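Local coordinates for protein MS5a (Brassica napus, PDB 6L77) that is a meiosis-related protein of cystatin-like fold whose molecular role is not settled, though its cystatin-like folds have been linked to enhancement of papain, at residues V20-Y25 with C85-P90; I38-V42 with Y52-L56; D110-S114 with L164-V168; K203-R209 with L222-V228. One frame throughout, in Å; residues are numbered along the deposited sequence.

How the interactions relate
This chain is the protein's C-terminal part. All four contacts belong to one long antiparallel sheet and the segments laid against it. Interaction 2 pairs strands 34-45 and 49-60 at one end of the sheet. Along the chain it is nested inside the loop closed by interaction 1, where helix 12-29 meets strand 82-88. Their centres are about 12 Å apart, and Leu22 touches Leu56. Interactions 3 and 4 come later in the chain, on the opposite side of its centre, with centres about 9 Å apart. They meet where Trp112 packs on Ile205 and Asp110 O accepts a hydrogen bond from Gln226 NE2. Strands 82-88 and 219-227 are neighbours, so the halves form one continuous sheet.

Interaction 1: V20-Y25 with C85-P90; sequences VGLHRY and CYISRP
Val20 starts the contact by setting CG1 against Cys85 CB, 4.1 Å away. Gly21 follows, and here the helix backbone itself meets the strand. Gly21 CA lies 4.0 Å from Cys85 SG, and Gly21 O lies 3.2 Å from Ser88 CB. The lack of a side chain probably helps the two backbones come this close.

One turn on from Val20, Arg24 reaches across the strand. Its chain is extended from CG to NE, which carries the guanidinium past Ser88 OG. Arg24 NH1 gives Ser88 OG a hydrogen bond of 2.9 Å, with the oxygen close to the guanidinium plane. Tyr86 O sits over one face of the same group. One water joins NH1 to Ser88 N, and a second joins NH2 to Tyr86 O. Arg24 NE is held by His217 O, so the buried charge is gripped from several directions.

Tyr25 ends the segment. Its CE1 packs 3.6 Å from Pro90 CD, and the two side chains cross at about a right angle.

The contact lays helix 12-29 across strand 82-88, at -74° between the short segments, as in the helix-on-sheet packing of cystatin-like folds. Phe69 of strand 65-75 meets Tyr25 edge-to-face, and helix 138-150 touches Val20.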
loop_
_atom_site.group_PDB
_atom_site.type_symbol
_atom_site.label_atom_id
_atom_site.label_comp_id
_atom_site.label_asym_id
_atom_site.label_seq_id
_atom_site.Cartn_x
_atom_site.Cartn_y
_atom_site.Cartn_z
ATOM N N VAL A 20 -6.702 1.370 1.055
ATOM C CA VAL A 20 -6.204 0.299 0.192
ATOM C C VAL A 20 -7.307 -0.187 -0.740
ATOM O O VAL A 20 -7.074 -0.423 -1.934
ATOM C CB VAL A 20 -5.645 -0.855 1.041
ATOM C CG1 VAL A 20 -5.382 -2.094 0.162
ATOM C CG2 VAL A 20 -4.372 -0.416 1.735
ATOM N N GLY A 21 -8.518 -0.376 -0.206
ATOM C CA GLY A 21 -9.618 -0.799 -1.055
ATOM C C GLY A 21 -9.909 0.203 -2.156
ATOM O O GLY A 21 -10.157 -0.176 -3.300
ATOM N N LEU A 22 -9.919 1.498 -1.817
ATOM C CA LEU A 22 -10.133 2.508 -2.850
ATOM C C LEU A 22 -9.001 2.504 -3.869
ATOM O O LEU A 22 -9.238 2.725 -5.063
ATOM C CB LEU A 22 -10.275 3.886 -2.207
ATOM C CG LEU A 22 -11.576 4.060 -1.416
ATOM C CD1 LEU A 22 -11.542 5.383 -0.735
ATOM C CD2 LEU A 22 -12.773 3.995 -2.356
ATOM N N HIS A 23 -7.769 2.250 -3.407
ATOM C CA HIS A 23 -6.612 2.119 -4.296
ATOM C C HIS A 23 -6.812 0.991 -5.309
ATOM O O HIS A 23 -6.574 1.164 -6.511
ATOM C CB HIS A 23 -5.366 1.888 -3.417
ATOM C CG HIS A 23 -4.186 1.281 -4.112
ATOM N ND1 HIS A 23 -3.667 1.765 -5.296
ATOM C CD2 HIS A 23 -3.379 0.255 -3.742
ATOM C CE1 HIS A 23 -2.609 1.045 -5.639
ATOM N NE2 HIS A 23 -2.412 0.124 -4.709
ATOM N N ARG A 24 -7.236 -0.178 -4.842
ATOM C CA ARG A 24 -7.454 -1.305 -5.748
ATOM C C ARG A 24 -8.525 -0.971 -6.778
ATOM O O ARG A 24 -8.319 -1.145 -7.986
ATOM C CB ARG A 24 -7.839 -2.551 -4.935
ATOM C CG ARG A 24 -8.267 -3.761 -5.778
ATOM C CD ARG A 24 -8.474 -4.999 -4.922
ATOM N NE ARG A 24 -8.842 -6.168 -5.729
ATOM C CZ ARG A 24 -10.092 -6.532 -5.995
ATOM N NH1 ARG A 24 -11.108 -5.834 -5.511
ATOM N NH2 ARG A 24 -10.329 -7.607 -6.732
ATOM N N TYR A 25 -9.660 -0.441 -6.317
ATOM C CA TYR A 25 -10.746 -0.071 -7.227
ATOM C C TYR A 25 -10.310 1.003 -8.217
ATOM O O TYR A 25 -10.508 0.866 -9.430
ATOM C CB TYR A 25 -11.952 0.425 -6.423
ATOM C CG TYR A 25 -13.150 0.730 -7.277
ATOM C CD1 TYR A 25 -14.028 -0.283 -7.663
ATOM C CD2 TYR A 25 -13.409 2.031 -7.701
ATOM C CE1 TYR A 25 -15.138 -0.003 -8.452
ATOM C CE2 TYR A 25 -14.513 2.319 -8.489
ATOM C CZ TYR A 25 -15.371 1.297 -8.858
ATOM O OH TYR A 25 -16.473 1.573 -9.637
ATOM N N CYS A 85 -6.269 -7.734 0.121
ATOM C CA CYS A 85 -7.549 -7.075 -0.156
ATOM C C CYS A 85 -8.291 -7.880 -1.220
ATOM O O CYS A 85 -7.836 -7.975 -2.366
ATOM C CB CYS A 85 -7.343 -5.628 -0.607
ATOM S SG CYS A 85 -8.894 -4.773 -1.031
ATOM N N TYR A 86 -9.438 -8.451 -0.841
ATOM C CA TYR A 86 -10.200 -9.360 -1.696
ATOM C C TYR A 86 -11.373 -8.699 -2.401
ATOM O O TYR A 86 -11.735 -9.113 -3.503
ATOM C CB TYR A 86 -10.754 -10.534 -0.873
ATOM C CG TYR A 86 -9.707 -11.503 -0.403
ATOM C CD1 TYR A 86 -9.228 -12.501 -1.248
ATOM C CD2 TYR A 86 -9.203 -11.437 0.894
ATOM C CE1 TYR A 86 -8.267 -13.408 -0.821
ATOM C CE2 TYR A 86 -8.235 -12.336 1.328
ATOM C CZ TYR A 86 -7.776 -13.322 0.464
ATOM O OH TYR A 86 -6.817 -14.214 0.897
ATOM N N ILE A 87 -11.991 -7.717 -1.768
ATOM C CA ILE A 87 -13.202 -7.067 -2.262
ATOM C C ILE A 87 -12.989 -5.581 -2.107
ATOM O O ILE A 87 -12.476 -5.138 -1.077
ATOM C CB ILE A 87 -14.453 -7.503 -1.461
ATOM C CG1 ILE A 87 -14.659 -9.019 -1.537
ATOM C CG2 ILE A 87 -15.694 -6.720 -1.902
ATOM C CD1 ILE A 87 -15.407 -9.485 -2.761
ATOM N N SER A 88 -13.399 -4.799 -3.111
ATOM C CA SER A 88 -13.307 -3.343 -2.992
ATOM C C SER A 88 -14.202 -2.786 -4.104
ATOM O O SER A 88 -13.777 -2.685 -5.253
ATOM C CB SER A 88 -11.877 -2.841 -3.120
ATOM O OG SER A 88 -11.343 -3.142 -4.410
ATOM N N ARG A 89 -15.449 -2.478 -3.760
ATOM C CA ARG A 89 -16.415 -2.151 -4.803
ATOM C C ARG A 89 -17.592 -1.415 -4.179
ATOM O O ARG A 89 -17.835 -1.536 -2.968
ATOM C CB ARG A 89 -16.911 -3.421 -5.504
ATOM C CG ARG A 89 -17.609 -4.341 -4.539
ATOM C CD ARG A 89 -17.986 -5.666 -5.145
ATOM N NE ARG A 89 -18.639 -6.481 -4.129
ATOM C CZ ARG A 89 -18.814 -7.797 -4.217
ATOM N NH1 ARG A 89 -18.385 -8.458 -5.287
ATOM N NH2 ARG A 89 -19.410 -8.450 -3.229
ATOM N N PRO A 90 -18.359 -0.667 -4.989
ATOM C CA PRO A 90 -19.628 -0.101 -4.508
ATOM C C PRO A 90 -20.554 -1.186 -3.985
ATOM O O PRO A 90 -20.676 -2.268 -4.567
ATOM C CB PRO A 90 -20.216 0.575 -5.752
ATOM C CG PRO A 90 -18.999 0.899 -6.602
ATOM C CD PRO A 90 -18.069 -0.274 -6.377
HETATM O O HOH W 1 -14.063 -6.120 -5.597
HETATM O O HOH W 2 -12.875 -8.918 -5.824
#

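Interaction 2: I38-V42 with Y52-L56; sequences IEKYV and YNITL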
loop_
_atom_site.group_PDB
_atom_site.type_symbol
_atom_site.label_atom_id
_atom_site.label_comp_id
_atom_site.label_asym_id
_atom_site.label_seq_id
_atom_site.Cartn_x
_atom_site.Cartn_y
_atom_site.Cartn_z
ATOM N N ILE A 38 -15.760 6.377 7.263
ATOM C CA ILE A 38 -16.070 4.976 7.553
ATOM C C ILE A 38 -17.427 4.934 8.251
ATOM O O ILE A 38 -17.627 5.621 9.253
ATOM C CB ILE A 38 -14.990 4.345 8.450
ATOM C CG1 ILE A 38 -13.575 4.585 7.905
ATOM C CG2 ILE A 38 -15.314 2.852 8.705
ATOM C CD1 ILE A 38 -13.277 3.874 6.636
ATOM N N GLU A 39 -18.354 4.122 7.735
ATOM C CA GLU A 39 -19.656 3.953 8.374
ATOM C C GLU A 39 -19.634 2.860 9.433
ATOM O O GLU A 39 -20.206 3.017 10.516
ATOM C CB GLU A 39 -20.729 3.597 7.335
ATOM C CG GLU A 39 -21.176 4.737 6.458
ATOM C CD GLU A 39 -22.323 5.534 7.056
ATOM O OE1 GLU A 39 -22.629 5.344 8.252
ATOM O OE2 GLU A 39 -22.922 6.350 6.324
ATOM N N LYS A 40 -19.020 1.729 9.123
ATOM C CA LYS A 40 -18.997 0.631 10.075
ATOM C C LYS A 40 -17.974 -0.372 9.589
ATOM O O LYS A 40 -17.595 -0.370 8.417
ATOM C CB LYS A 40 -20.360 -0.042 10.221
ATOM C CG LYS A 40 -20.911 -0.638 8.948
ATOM C CD LYS A 40 -21.923 -1.735 9.298
ATOM C CE LYS A 40 -22.645 -2.248 8.065
ATOM N NZ LYS A 40 -23.430 -3.479 8.359
ATOM N N TYR A 41 -17.514 -1.215 10.510
ATOM C CA TYR A 41 -16.672 -2.322 10.099
ATOM C C TYR A 41 -16.938 -3.494 11.024
ATOM O O TYR A 41 -17.429 -3.324 12.147
ATOM C CB TYR A 41 -15.180 -1.947 10.080
ATOM C CG TYR A 41 -14.602 -1.555 11.433
ATOM C CD1 TYR A 41 -14.711 -0.265 11.901
ATOM C CD2 TYR A 41 -13.935 -2.485 12.224
ATOM C CE1 TYR A 41 -14.169 0.104 13.104
ATOM C CE2 TYR A 41 -13.396 -2.125 13.437
ATOM C CZ TYR A 41 -13.521 -0.819 13.865
ATOM O OH TYR A 41 -13.008 -0.431 15.072
ATOM N N VAL A 42 -16.684 -4.691 10.504
ATOM C CA VAL A 42 -16.848 -5.934 11.247
ATOM C C VAL A 42 -15.500 -6.621 11.252
ATOM O O VAL A 42 -14.885 -6.787 10.193
ATOM C CB VAL A 42 -17.916 -6.846 10.625
ATOM C CG1 VAL A 42 -18.110 -8.107 11.491
ATOM C CG2 VAL A 42 -19.234 -6.088 10.474
ATOM N N TYR A 52 -11.242 -7.884 8.150
ATOM C CA TYR A 52 -11.984 -6.639 8.260
ATOM C C TYR A 52 -12.958 -6.578 7.097
ATOM O O TYR A 52 -12.562 -6.778 5.950
ATOM C CB TYR A 52 -11.059 -5.415 8.213
ATOM C CG TYR A 52 -10.279 -5.179 9.483
ATOM C CD1 TYR A 52 -9.059 -5.809 9.699
ATOM C CD2 TYR A 52 -10.771 -4.336 10.476
ATOM C CE1 TYR A 52 -8.346 -5.597 10.869
ATOM C CE2 TYR A 52 -10.067 -4.116 11.648
ATOM C CZ TYR A 52 -8.857 -4.746 11.836
ATOM O OH TYR A 52 -8.169 -4.524 13.000
ATOM N N ASN A 53 -14.223 -6.349 7.397
ATOM C CA ASN A 53 -15.243 -6.070 6.390
ATOM C C ASN A 53 -15.693 -4.651 6.674
ATOM O O ASN A 53 -16.370 -4.405 7.676
ATOM C CB ASN A 53 -16.394 -7.074 6.474
ATOM C CG ASN A 53 -17.596 -6.694 5.599
ATOM O OD1 ASN A 53 -17.504 -5.867 4.690
ATOM N ND2 ASN A 53 -18.739 -7.304 5.887
ATOM N N ILE A 54 -15.284 -3.718 5.816
ATOM C CA ILE A 54 -15.415 -2.290 6.072
ATOM C C ILE A 54 -16.440 -1.725 5.099
ATOM O O ILE A 54 -16.349 -1.956 3.885
ATOM C CB ILE A 54 -14.068 -1.566 5.906
ATOM C CG1 ILE A 54 -13.024 -2.169 6.832
ATOM C CG2 ILE A 54 -14.226 -0.052 6.139
ATOM C CD1 ILE A 54 -11.581 -1.771 6.431
ATOM N N THR A 55 -17.400 -0.982 5.631
ATOM C CA THR A 55 -18.356 -0.237 4.828
ATOM C C THR A 55 -17.977 1.233 4.919
ATOM O O THR A 55 -17.953 1.809 6.012
ATOM C CB THR A 55 -19.782 -0.469 5.327
ATOM O OG1 THR A 55 -20.070 -1.875 5.305
ATOM C CG2 THR A 55 -20.788 0.292 4.451
ATOM N N LEU A 56 -17.657 1.838 3.783
ATOM C CA LEU A 56 -17.185 3.213 3.779
ATOM C C LEU A 56 -17.969 4.013 2.751
ATOM O O LEU A 56 -18.608 3.453 1.858
ATOM C CB LEU A 56 -15.686 3.291 3.469
ATOM C CG LEU A 56 -15.294 2.622 2.149
ATOM C CD1 LEU A 56 -14.547 3.597 1.271
ATOM C CD2 LEU A 56 -14.476 1.341 2.353
#
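Ile38 and Leu56 face each other in a beta hairpin of strands 34-45 and 49-60, which carries a classic beta bulge. The hairpin lies at the edge of the antiparallel sheet of this cystatin-like fold. At the bulge Glu39 and Lys40 both face Thr55. Thr55 O therefore accepts two backbone bonds, at 2.9 Å from Glu39 N and a longer 3.3 Å from Lys40 N. The extra residue moves the register by one between Ile38 and Lys40.

On the face with Ile38, Tyr41, Ile54 and Leu56, the bumps fit between one another. Ile38 sends CG2 to Ile54 CG2 at 4.0 Å, while its CD1 rests against both Leu56 CB and Ile54 CG2. Ile54 CG1 meets the other neighbour, Tyr41 CB, at 3.9 Å. With chi1 63°, Tyr41 CG lies between its backbone N and carbonyl carbon, and this sets the ring side by side with that of Tyr52, pointing the same way. Tyr41 CD2 comes to the edge of the Tyr52 ring. Helix 12-29 lies against this face, with Tyr17 on Ile54 and Ala18 on Ile38.

The other face carries Lys40, Val42, Asn53 and Thr55. Lys40 lays its extended chain past Thr55, and CG rests 3.8 Å from Thr55 CB. The Thr55 hydroxyl is hydrogen-bonded to Lys91. Beyond the bulge the pairing is regular. Val42 and Asn53 exchange two backbone bonds, and Tyr41 CA brings its hydrogen to Asn53 O, 3.2 Å away.

Interaction 3: D110-S114 with L164-V168; sequences DKWPS and LDVVV
Trp112 reaches from the 110-114 loop to strand 161-170 and lays its six-membered ring beside Asp165 and Val167. The side chain leaves CB with CG anti to the backbone N (chi1 -160°). The five-membered ring comes first. Trp112 NE1 and CE2 are each 4.0 Å from Val167 CG2, and NE1 also gives a hydrogen bond to a water. The same water donates a hydrogen bond to Asp165 OD2, so the indole N-H and the carboxylate are linked indirectly.

Further out, the approach is closest. Trp112 CZ2 lies 3.6 Å from both Val167 CG2 and Asp165 OD2. The ring and carboxylate planes are 39° apart. Trp112 CH2, at the far end, lies 3.7 Å from Asp165 O. The indole therefore spans two successive side chains on the same side of the strand. On the other edge of the bicyclic ring, CE3 packs against Ile205 CG2.

Pro113 adds a smaller contact. Its CG meets Val167 CG1 at 3.9 Å, the two side chains sliding past each other in opposite directions. Pro113 CD also lies over one face of the Trp112 ring, toward its rim.

The loop thus crosses the sheet just before helix 115-119, for which Ser114 is the N-cap residue. Trp112 also rests on Arg191 and Pro113 on Tyr189, both of strand 186-195. Leu125 of strand 124-127 packs on Pro113 and Val167.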
loop_
_atom_site.group_PDB
_atom_site.type_symbol
_atom_site.label_atom_id
_atom_site.label_comp_id
_atom_site.label_asym_id
_atom_site.label_seq_id
_atom_site.Cartn_x
_atom_site.Cartn_y
_atom_site.Cartn_z
ATOM N N ASP A 110 16.250 -7.993 1.581
ATOM C CA ASP A 110 16.489 -7.344 2.861
ATOM C C ASP A 110 17.210 -6.009 2.742
ATOM O O ASP A 110 17.387 -5.328 3.757
ATOM C CB ASP A 110 17.276 -8.276 3.791
ATOM C CG ASP A 110 18.656 -8.592 3.271
ATOM O OD1 ASP A 110 18.833 -8.638 2.035
ATOM O OD2 ASP A 110 19.567 -8.797 4.104
ATOM N N LYS A 111 17.626 -5.610 1.538
ATOM C CA LYS A 111 18.349 -4.360 1.358
ATOM C C LYS A 111 17.875 -3.657 0.095
ATOM O O LYS A 111 17.339 -4.276 -0.831
ATOM C CB LYS A 111 19.872 -4.567 1.257
ATOM C CG LYS A 111 20.516 -5.319 2.406
ATOM C CD LYS A 111 22.019 -5.446 2.183
ATOM C CE LYS A 111 22.626 -6.549 3.038
ATOM N NZ LYS A 111 22.338 -6.383 4.491
ATOM N N TRP A 112 18.083 -2.345 0.089
ATOM C CA TRP A 112 17.957 -1.541 -1.117
ATOM C C TRP A 112 18.731 -2.194 -2.264
ATOM O O TRP A 112 19.801 -2.769 -2.033
ATOM C CB TRP A 112 18.520 -0.141 -0.852
ATOM C CG TRP A 112 18.037 0.892 -1.816
ATOM C CD1 TRP A 112 18.622 1.274 -2.993
ATOM C CD2 TRP A 112 16.847 1.664 -1.688
ATOM N NE1 TRP A 112 17.859 2.245 -3.605
ATOM C CE2 TRP A 112 16.767 2.504 -2.817
ATOM C CE3 TRP A 112 15.841 1.734 -0.720
ATOM C CZ2 TRP A 112 15.711 3.398 -3.004
ATOM C CZ3 TRP A 112 14.803 2.617 -0.906
ATOM C CH2 TRP A 112 14.740 3.434 -2.039
ATOM N N PRO A 113 18.238 -2.114 -3.504
ATOM C CA PRO A 113 18.982 -2.706 -4.628
ATOM C C PRO A 113 20.339 -2.052 -4.806
ATOM O O PRO A 113 20.463 -0.826 -4.795
ATOM C CB PRO A 113 18.077 -2.439 -5.836
ATOM C CG PRO A 113 17.162 -1.304 -5.397
ATOM C CD PRO A 113 16.942 -1.566 -3.933
ATOM N N SER A 114 21.349 -2.893 -4.998
ATOM C CA SER A 114 22.713 -2.465 -5.268
ATOM C C SER A 114 22.887 -2.119 -6.745
ATOM O O SER A 114 22.065 -2.467 -7.597
ATOM C CB SER A 114 23.698 -3.562 -4.888
ATOM O OG SER A 114 23.485 -4.702 -5.703
ATOM N N LEU A 164 12.170 10.450 0.143
ATOM C CA LEU A 164 13.434 10.897 -0.431
ATOM C C LEU A 164 13.814 10.169 -1.707
ATOM O O LEU A 164 14.441 10.775 -2.580
ATOM C CB LEU A 164 14.577 10.730 0.576
ATOM C CG LEU A 164 14.429 11.483 1.896
ATOM C CD1 LEU A 164 15.614 11.186 2.793
ATOM C CD2 LEU A 164 14.311 12.970 1.641
ATOM N N ASP A 165 13.447 8.895 -1.841
ATOM C CA ASP A 165 13.863 8.100 -2.988
ATOM C C ASP A 165 12.940 6.897 -3.088
ATOM O O ASP A 165 12.500 6.362 -2.063
ATOM C CB ASP A 165 15.325 7.653 -2.846
ATOM C CG ASP A 165 15.904 7.117 -4.140
ATOM O OD1 ASP A 165 15.249 7.265 -5.200
ATOM O OD2 ASP A 165 17.020 6.550 -4.091
ATOM N N VAL A 166 12.621 6.497 -4.318
ATOM C CA VAL A 166 11.733 5.362 -4.560
ATOM C C VAL A 166 12.294 4.579 -5.738
ATOM O O VAL A 166 12.647 5.168 -6.762
ATOM C CB VAL A 166 10.280 5.793 -4.853
ATOM C CG1 VAL A 166 9.411 4.581 -5.178
ATOM C CG2 VAL A 166 9.685 6.550 -3.680
ATOM N N VAL A 167 12.387 3.262 -5.591
ATOM C CA VAL A 167 12.764 2.374 -6.684
ATOM C C VAL A 167 11.696 1.294 -6.768
ATOM O O VAL A 167 11.287 0.753 -5.740
ATOM C CB VAL A 167 14.158 1.754 -6.460
ATOM C CG1 VAL A 167 14.438 0.638 -7.467
ATOM C CG2 VAL A 167 15.236 2.838 -6.529
ATOM N N VAL A 168 11.229 0.992 -7.978
ATOM C CA VAL A 168 10.249 -0.069 -8.188
ATOM C C VAL A 168 10.859 -1.124 -9.100
ATOM O O VAL A 168 11.497 -0.788 -10.103
ATOM C CB VAL A 168 8.938 0.467 -8.798
ATOM C CG1 VAL A 168 7.964 -0.684 -9.025
ATOM C CG2 VAL A 168 8.308 1.520 -7.879
HETATM O O HOH W 3 18.356 4.560 -5.708
#

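Interaction 4: K203-R209 with L222-V228; sequences KHIAIVR and LGESQLV
Val228 packs into the notch between Lys203 and Ile205, at the end of this antiparallel beta hairpin. Val228 CB is 3.6 Å from Lys203 CB. Its CG2, anti to the carbonyl carbon, is 3.6 Å from Ile205 CG1. Gln226 lies beside Ile205, pointing the same way, with CG 3.8 Å from Ile205 CB. The Gln226 amide extends on to Ile207, bringing NE2 near CD1, and NE2 is hydrogen-bonded to Asp110 O.

The backbones are also tight at the other end. Gly223 CA lies 3.1 Å from Ile207 O. Arg209 N bonds to Leu222 O at 2.7 Å, and Leu222 N returns a bond to Arg209 O. Leu222 CD2 lies at the edge of the Arg209 guanidinium, which bonds to Asp107 O and makes a salt bridge with Asp104.

Looseness is confined to the margins. Ala206 and Ser225 form a wide pair, Ala206 CB to Ser225 OG being 4.3 Å. Glu224 sits at the rim of the other face. Leu227 is exposed, yet lays CD2 3.4 Å from His204 ND1. A water bridges His204 ND1 and Gln226 O, while His204 NE2 is hydrogen-bonded to Gln194. Another water joins the ends, Lys203 N to Val228 O.

Within the sheet, strand 201-212 lies between 219-227 and 186-195. Helix 138-150 backs the His204, Ala206 and Val208 side, and the 110-114 loop lies on the other.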
loop_
_atom_site.group_PDB
_atom_site.type_symbol
_atom_site.label_atom_id
_atom_site.label_comp_id
_atom_site.label_asym_id
_atom_site.label_seq_id
_atom_site.Cartn_x
_atom_site.Cartn_y
_atom_site.Cartn_z
ATOM N N LYS A 203 15.626 7.988 9.889
ATOM C CA LYS A 203 15.816 7.570 8.504
ATOM C C LYS A 203 15.282 6.154 8.328
ATOM O O LYS A 203 15.745 5.223 8.994
ATOM C CB LYS A 203 17.294 7.659 8.115
ATOM C CG LYS A 203 17.903 9.046 8.294
ATOM C CD LYS A 203 19.300 9.144 7.675
ATOM C CE LYS A 203 20.288 8.183 8.336
ATOM N NZ LYS A 203 21.699 8.374 7.863
ATOM N N HIS A 204 14.302 6.000 7.435
ATOM C CA HIS A 204 13.591 4.746 7.228
ATOM C C HIS A 204 13.761 4.246 5.799
ATOM O O HIS A 204 13.876 5.034 4.855
ATOM C CB HIS A 204 12.083 4.887 7.485
ATOM C CG HIS A 204 11.720 5.296 8.879
ATOM N ND1 HIS A 204 11.590 4.391 9.912
ATOM C CD2 HIS A 204 11.416 6.509 9.401
ATOM C CE1 HIS A 204 11.240 5.032 11.014
ATOM N NE2 HIS A 204 11.124 6.318 10.732
ATOM N N ILE A 205 13.723 2.922 5.652
ATOM C CA ILE A 205 13.503 2.262 4.368
ATOM C C ILE A 205 12.372 1.259 4.549
ATOM O O ILE A 205 12.382 0.479 5.508
ATOM C CB ILE A 205 14.773 1.551 3.855
ATOM C CG1 ILE A 205 15.846 2.577 3.475
ATOM C CG2 ILE A 205 14.446 0.637 2.676
ATOM C CD1 ILE A 205 17.206 1.967 3.156
ATOM N N ALA A 206 11.400 1.284 3.636
ATOM C CA ALA A 206 10.352 0.274 3.575
ATOM C C ALA A 206 10.504 -0.524 2.288
ATOM O O ALA A 206 10.856 0.028 1.239
ATOM C CB ALA A 206 8.956 0.906 3.642
ATOM N N ILE A 207 10.254 -1.826 2.370
ATOM C CA ILE A 207 10.282 -2.708 1.207
ATOM C C ILE A 207 8.943 -3.427 1.165
ATOM O O ILE A 207 8.564 -4.079 2.141
ATOM C CB ILE A 207 11.443 -3.715 1.277
ATOM C CG1 ILE A 207 12.783 -2.974 1.348
ATOM C CG2 ILE A 207 11.409 -4.644 0.069
ATOM C CD1 ILE A 207 13.990 -3.882 1.529
ATOM N N VAL A 208 8.211 -3.291 0.057
ATOM C CA VAL A 208 6.855 -3.838 -0.030
ATOM C C VAL A 208 6.678 -4.543 -1.366
ATOM O O VAL A 208 6.901 -3.939 -2.421
ATOM C CB VAL A 208 5.776 -2.748 0.113
ATOM C CG1 VAL A 208 4.388 -3.395 0.019
ATOM C CG2 VAL A 208 5.926 -1.988 1.417
ATOM N N ARG A 209 6.256 -5.806 -1.330
ATOM C CA ARG A 209 5.884 -6.512 -2.548
ATOM C C ARG A 209 4.367 -6.500 -2.704
ATOM O O ARG A 209 3.638 -6.930 -1.802
ATOM C CB ARG A 209 6.392 -7.952 -2.559
ATOM C CG ARG A 209 6.103 -8.623 -3.900
ATOM C CD ARG A 209 6.473 -10.095 -3.909
ATOM N NE ARG A 209 7.908 -10.300 -3.777
ATOM C CZ ARG A 209 8.504 -10.814 -2.703
ATOM N NH1 ARG A 209 7.787 -11.201 -1.650
ATOM N NH2 ARG A 209 9.825 -10.961 -2.691
ATOM N N LEU A 222 3.029 -7.626 1.028
ATOM C CA LEU A 222 3.950 -8.190 2.006
ATOM C C LEU A 222 5.121 -7.232 2.132
ATOM O O LEU A 222 5.748 -6.890 1.129
ATOM C CB LEU A 222 4.432 -9.577 1.583
ATOM C CG LEU A 222 5.415 -10.209 2.561
ATOM C CD1 LEU A 222 4.723 -10.477 3.883
ATOM C CD2 LEU A 222 5.997 -11.501 1.988
ATOM N N GLY A 223 5.427 -6.805 3.353
ATOM C CA GLY A 223 6.415 -5.761 3.535
ATOM C C GLY A 223 7.233 -5.943 4.799
ATOM O O GLY A 223 6.828 -6.621 5.752
ATOM N N GLU A 224 8.394 -5.290 4.791
ATOM C CA GLU A 224 9.295 -5.234 5.932
ATOM C C GLU A 224 9.914 -3.847 5.999
ATOM O O GLU A 224 10.090 -3.185 4.973
ATOM C CB GLU A 224 10.398 -6.291 5.826
ATOM C CG GLU A 224 9.888 -7.709 6.005
ATOM C CD GLU A 224 10.985 -8.753 5.920
ATOM O OE1 GLU A 224 12.091 -8.432 5.420
ATOM O OE2 GLU A 224 10.734 -9.898 6.356
ATOM N N SER A 225 10.244 -3.414 7.213
ATOM C CA SER A 225 10.821 -2.100 7.447
ATOM C C SER A 225 12.175 -2.217 8.128
ATOM O O SER A 225 12.450 -3.186 8.845
ATOM C CB SER A 225 9.899 -1.235 8.308
ATOM O OG SER A 225 8.759 -0.852 7.570
ATOM N N GLN A 226 13.014 -1.208 7.907
ATOM C CA GLN A 226 14.336 -1.166 8.508
ATOM C C GLN A 226 14.727 0.289 8.730
ATOM O O GLN A 226 14.195 1.196 8.089
ATOM C CB GLN A 226 15.366 -1.886 7.628
ATOM C CG GLN A 226 15.512 -1.258 6.248
ATOM C CD GLN A 226 16.430 -2.042 5.332
ATOM O OE1 GLN A 226 17.593 -1.680 5.147
ATOM N NE2 GLN A 226 15.906 -3.112 4.738
ATOM N N LEU A 227 15.650 0.509 9.659
ATOM C CA LEU A 227 16.204 1.834 9.893
ATOM C C LEU A 227 17.536 1.983 9.163
ATOM O O LEU A 227 18.288 1.017 9.005
ATOM C CB LEU A 227 16.409 2.100 11.388
ATOM C CG LEU A 227 15.175 2.131 12.288
ATOM C CD1 LEU A 227 15.575 2.480 13.705
ATOM C CD2 LEU A 227 14.164 3.121 11.764
ATOM N N VAL A 228 17.820 3.204 8.721
ATOM C CA VAL A 228 19.084 3.531 8.072
ATOM C C VAL A 228 20.064 3.987 9.154
ATOM O O VAL A 228 19.779 4.982 9.839
ATOM C CB VAL A 228 18.913 4.620 7.008
ATOM C CG1 VAL A 228 20.245 4.940 6.353
ATOM C CG2 VAL A 228 17.865 4.215 5.970
HETATM O O HOH W 4 17.826 6.634 11.686
HETATM O O HOH W 5 11.607 1.867 8.801
#